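Local coordinates for extracellular solute-binding protein family 1 (Alicyclobacillus acidocaldarius subsp. acidocaldarius, PDB 4OVJ), which probably captures a solute outside the cell, as bacterial family 1 extracellular solute-binding proteins do, and hands it to a membrane transporter, at residues W185-Q197 against P280-I292. Sequence-based numbering, arbitrary orientation.
Sequences WQTFGYWARQHGQ and PPTQPGGEEGLYI
Tyr190 carries its ring from helix 185-194 into the curve of 280-292, where its hydroxyl donates a hydrogen bond to Pro281 O at 2.7 Å. Pro281 O accepts twice: Tyr190 OH approaches from above the carbonyl plane, whereas Gln194 NE2 lies in that plane, on a lone pair, 3.0 Å from Pro281 O. The Tyr190 ring is wedged between Pro280 CB, 3.8 Å from CZ, and the Gly289-Leu290 backbone, where Leu290 N comes within 3.3 Å of CE1. With CG anti to its carbonyl carbon (chi1 -61°) and an extended chain beyond, Gln194 runs past Gly289 to Pro281 O; its OE1 is taken by Trp160 NE1. Its amide stands nearly perpendicular to that of Gln283, whose CB packs against Gln194 CB. A water joins Gln194 NE2 to Gly289 N and Glu288 OE2, and the same carboxylate oxygen receives Leu290 N and forms a salt bridge with Arg157. In this periplasmic-binding-protein-type fold, 280-292 links strands 275-278 and 293-300 and wraps the C-terminal half of the helix. There a Schellman motif with Gly196 at positive phi ends the helix, and Glu287 N donates a hydrogen bond to Gln194 O, 2.8 Å away; next to it Gln283 to Gly286 form a type II turn. Arg193, its chain bent at chi3, brings NE to Gly289 O, 2.8 Å away and close to the guanidinium plane, in a fairly straight bond (163°); NH2 adds a weak bond to Leu290 O. CB and CD1 of Tyr291 lie over one guanidinium face, offset toward its rim, the ring turned 69° from that plane, while NH1 forms a salt bridge with Asp370. Near the helix start, a water accepts from Tyr291 OH and donates to both Gln186 O and OE1.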
# COMPACT_ATOMS: atom_id res chain seq x y z
N TRP A 185 1.82 2.55 13.62
CA TRP A 185 0.54 1.86 13.67
C TRP A 185 0.43 0.82 12.56
O TRP A 185 -0.01 -0.31 12.80
CB TRP A 185 -0.55 2.90 13.56
CG TRP A 185 -1.98 2.48 13.68
CD1 TRP A 185 -2.97 2.85 12.83
CD2 TRP A 185 -2.61 1.74 14.73
NE1 TRP A 185 -4.17 2.36 13.26
CE2 TRP A 185 -3.98 1.68 14.43
CE3 TRP A 185 -2.14 1.10 15.88
CZ2 TRP A 185 -4.91 1.00 15.24
CZ3 TRP A 185 -3.05 0.44 16.69
CH2 TRP A 185 -4.42 0.40 16.37
N GLN A 186 0.87 1.17 11.35
CA GLN A 186 0.73 0.21 10.26
C GLN A 186 1.77 -0.91 10.31
O GLN A 186 1.47 -2.05 9.93
CB GLN A 186 0.66 0.92 8.90
CG GLN A 186 -0.57 1.83 8.73
CD GLN A 186 -1.90 1.11 8.88
OE1 GLN A 186 -2.01 -0.08 8.61
NE2 GLN A 186 -2.92 1.84 9.32
N THR A 187 2.99 -0.68 10.80
CA THR A 187 3.88 -1.84 10.97
C THR A 187 3.40 -2.72 12.12
O THR A 187 3.58 -3.94 12.08
CB THR A 187 5.37 -1.52 11.16
OG1 THR A 187 5.59 -0.82 12.39
CG2 THR A 187 5.92 -0.74 9.99
N PHE A 188 2.80 -2.12 13.14
CA PHE A 188 2.15 -2.93 14.15
C PHE A 188 1.00 -3.77 13.53
O PHE A 188 0.80 -4.92 13.90
CB PHE A 188 1.63 -2.12 15.34
CG PHE A 188 0.92 -2.98 16.33
CD1 PHE A 188 1.59 -4.02 16.95
CD2 PHE A 188 -0.43 -2.81 16.57
CE1 PHE A 188 0.92 -4.88 17.80
CE2 PHE A 188 -1.10 -3.66 17.43
CZ PHE A 188 -0.42 -4.70 18.05
N GLY A 189 0.26 -3.18 12.58
CA GLY A 189 -0.78 -3.91 11.87
C GLY A 189 -0.27 -5.21 11.25
O GLY A 189 -0.93 -6.23 11.32
N TYR A 190 0.91 -5.13 10.66
CA TYR A 190 1.60 -6.29 10.09
C TYR A 190 1.89 -7.35 11.15
O TYR A 190 1.54 -8.52 10.99
CB TYR A 190 2.88 -5.81 9.39
CG TYR A 190 3.75 -6.88 8.82
CD1 TYR A 190 3.46 -7.48 7.60
CD2 TYR A 190 4.89 -7.30 9.50
CE1 TYR A 190 4.28 -8.47 7.09
CE2 TYR A 190 5.71 -8.29 9.00
CZ TYR A 190 5.40 -8.86 7.79
OH TYR A 190 6.21 -9.85 7.29
N TRP A 191 2.47 -6.94 12.27
CA TRP A 191 2.70 -7.81 13.43
C TRP A 191 1.43 -8.43 13.96
O TRP A 191 1.38 -9.63 14.22
CB TRP A 191 3.40 -6.99 14.52
CG TRP A 191 3.78 -7.74 15.77
CD1 TRP A 191 2.98 -8.01 16.83
CD2 TRP A 191 5.08 -8.24 16.11
NE1 TRP A 191 3.69 -8.68 17.80
CE2 TRP A 191 4.98 -8.82 17.39
CE3 TRP A 191 6.32 -8.23 15.46
CZ2 TRP A 191 6.08 -9.41 18.03
CZ3 TRP A 191 7.42 -8.83 16.10
CH2 TRP A 191 7.28 -9.41 17.36
N ALA A 192 0.39 -7.62 14.13
CA ALA A 192 -0.87 -8.12 14.65
C ALA A 192 -1.42 -9.20 13.74
O ALA A 192 -1.88 -10.23 14.22
CB ALA A 192 -1.88 -7.00 14.79
N ARG A 193 -1.37 -8.96 12.43
CA ARG A 193 -1.88 -9.95 11.46
C ARG A 193 -1.11 -11.27 11.55
O ARG A 193 -1.70 -12.34 11.44
CB ARG A 193 -1.84 -9.38 10.05
CG ARG A 193 -2.97 -8.39 9.76
CD ARG A 193 -2.67 -7.56 8.52
NE ARG A 193 -2.32 -8.38 7.34
CZ ARG A 193 -3.16 -8.82 6.39
NH1 ARG A 193 -4.46 -8.56 6.42
NH2 ARG A 193 -2.69 -9.54 5.38
N GLN A 194 0.20 -11.19 11.80
CA GLN A 194 1.00 -12.40 11.99
C GLN A 194 0.56 -13.22 13.20
O GLN A 194 0.79 -14.42 13.26
CB GLN A 194 2.47 -12.08 12.14
CG GLN A 194 3.09 -11.40 10.96
CD GLN A 194 4.52 -11.02 11.22
OE1 GLN A 194 4.85 -10.48 12.28
NE2 GLN A 194 5.39 -11.35 10.28
N HIS A 195 -0.02 -12.54 14.19
CA HIS A 195 -0.50 -13.17 15.40
C HIS A 195 -1.98 -13.50 15.35
O HIS A 195 -2.60 -13.75 16.39
CB HIS A 195 -0.16 -12.28 16.60
CG HIS A 195 1.30 -12.25 16.88
ND1 HIS A 195 2.18 -11.50 16.12
CD2 HIS A 195 2.05 -12.93 17.77
CE1 HIS A 195 3.41 -11.70 16.56
NE2 HIS A 195 3.36 -12.57 17.56
N GLY A 196 -2.54 -13.55 14.14
CA GLY A 196 -3.94 -13.94 13.94
C GLY A 196 -4.92 -12.88 14.39
O GLY A 196 -6.09 -13.16 14.61
N GLN A 197 -4.43 -11.65 14.49
CA GLN A 197 -5.21 -10.52 14.99
C GLN A 197 -5.18 -9.38 13.96
O GLN A 197 -4.67 -9.55 12.83
CB GLN A 197 -4.68 -10.12 16.36
CG GLN A 197 -4.93 -11.22 17.39
CD GLN A 197 -4.25 -11.02 18.72
OE1 GLN A 197 -3.68 -9.96 19.00
NE2 GLN A 197 -4.31 -12.04 19.56
N PRO A 280 9.39 -8.41 4.33
CA PRO A 280 9.55 -8.19 5.76
C PRO A 280 9.55 -9.49 6.58
O PRO A 280 9.07 -10.53 6.11
CB PRO A 280 8.39 -7.27 6.14
CG PRO A 280 7.53 -7.15 4.96
CD PRO A 280 8.12 -7.89 3.80
N PRO A 281 10.12 -9.43 7.79
CA PRO A 281 10.33 -10.67 8.53
C PRO A 281 9.06 -11.38 8.94
O PRO A 281 8.01 -10.75 9.06
CB PRO A 281 11.11 -10.23 9.76
CG PRO A 281 11.79 -8.99 9.35
CD PRO A 281 10.80 -8.31 8.45
N THR A 282 9.19 -12.68 9.15
CA THR A 282 8.08 -13.53 9.49
C THR A 282 8.03 -13.88 10.97
O THR A 282 9.02 -13.75 11.69
CB THR A 282 8.15 -14.84 8.67
OG1 THR A 282 9.37 -15.52 8.96
CG2 THR A 282 8.08 -14.54 7.19
N GLN A 283 6.86 -14.34 11.40
CA GLN A 283 6.66 -14.83 12.76
C GLN A 283 6.50 -16.35 12.74
O GLN A 283 5.49 -16.85 12.28
CB GLN A 283 5.42 -14.21 13.37
CG GLN A 283 5.08 -14.74 14.75
CD GLN A 283 6.21 -14.55 15.74
OE1 GLN A 283 6.65 -13.43 15.96
NE2 GLN A 283 6.69 -15.64 16.31
N PRO A 284 7.47 -17.08 13.30
CA PRO A 284 7.31 -18.53 13.41
C PRO A 284 6.08 -18.89 14.25
O PRO A 284 5.83 -18.28 15.29
CB PRO A 284 8.62 -18.98 14.05
CG PRO A 284 9.61 -17.93 13.62
CD PRO A 284 8.83 -16.65 13.65
N GLY A 285 5.29 -19.84 13.75
CA GLY A 285 4.03 -20.22 14.37
C GLY A 285 2.92 -19.22 14.11
O GLY A 285 1.83 -19.35 14.64
N GLY A 286 3.21 -18.20 13.31
CA GLY A 286 2.25 -17.17 12.97
C GLY A 286 1.56 -17.35 11.62
O GLY A 286 1.77 -18.34 10.91
N GLU A 287 0.72 -16.39 11.29
CA GLU A 287 0.06 -16.29 10.01
C GLU A 287 0.87 -15.33 9.15
O GLU A 287 1.79 -14.66 9.65
CB GLU A 287 -1.38 -15.78 10.21
CG GLU A 287 -2.18 -16.69 11.12
CD GLU A 287 -3.66 -16.36 11.24
OE1 GLU A 287 -4.16 -15.52 10.47
OE2 GLU A 287 -4.34 -16.95 12.12
N GLU A 288 0.53 -15.23 7.88
CA GLU A 288 1.18 -14.26 7.01
C GLU A 288 0.66 -12.86 7.32
O GLU A 288 -0.55 -12.62 7.28
CB GLU A 288 0.97 -14.59 5.53
CG GLU A 288 1.61 -13.61 4.55
CD GLU A 288 3.11 -13.45 4.76
OE1 GLU A 288 3.84 -14.44 4.53
OE2 GLU A 288 3.57 -12.34 5.14
N GLY A 289 1.58 -11.96 7.65
CA GLY A 289 1.23 -10.56 7.89
C GLY A 289 1.08 -9.73 6.64
O GLY A 289 0.34 -8.74 6.63
N LEU A 290 1.80 -10.08 5.58
CA LEU A 290 1.91 -9.20 4.43
C LEU A 290 0.59 -9.13 3.67
O LEU A 290 -0.09 -10.14 3.50
CB LEU A 290 3.01 -9.67 3.50
CG LEU A 290 3.54 -8.66 2.48
CD1 LEU A 290 4.19 -7.46 3.15
CD2 LEU A 290 4.51 -9.37 1.54
N TYR A 291 0.26 -7.93 3.23
CA TYR A 291 -0.85 -7.67 2.32
C TYR A 291 -0.36 -6.69 1.27
O TYR A 291 0.63 -5.99 1.46
CB TYR A 291 -2.05 -7.07 3.05
CG TYR A 291 -1.73 -5.79 3.79
CD1 TYR A 291 -1.12 -5.82 5.04
CD2 TYR A 291 -1.97 -4.55 3.22
CE1 TYR A 291 -0.78 -4.65 5.72
CE2 TYR A 291 -1.65 -3.38 3.89
CZ TYR A 291 -1.04 -3.44 5.13
OH TYR A 291 -0.72 -2.28 5.79
N ILE A 292 -1.07 -6.66 0.16
CA ILE A 292 -0.85 -5.67 -0.88
C ILE A 292 -1.91 -4.60 -0.70
O ILE A 292 -3.09 -4.89 -0.65
CB ILE A 292 -0.96 -6.28 -2.29
CG1 ILE A 292 -0.16 -7.58 -2.40
CG2 ILE A 292 -0.51 -5.28 -3.33
CD1 ILE A 292 1.30 -7.45 -2.06
O HOH W 1 -0.72 -2.65 8.48
O HOH W 2 -2.14 -0.06 5.23
O HOH W 3 4.43 -12.67 7.93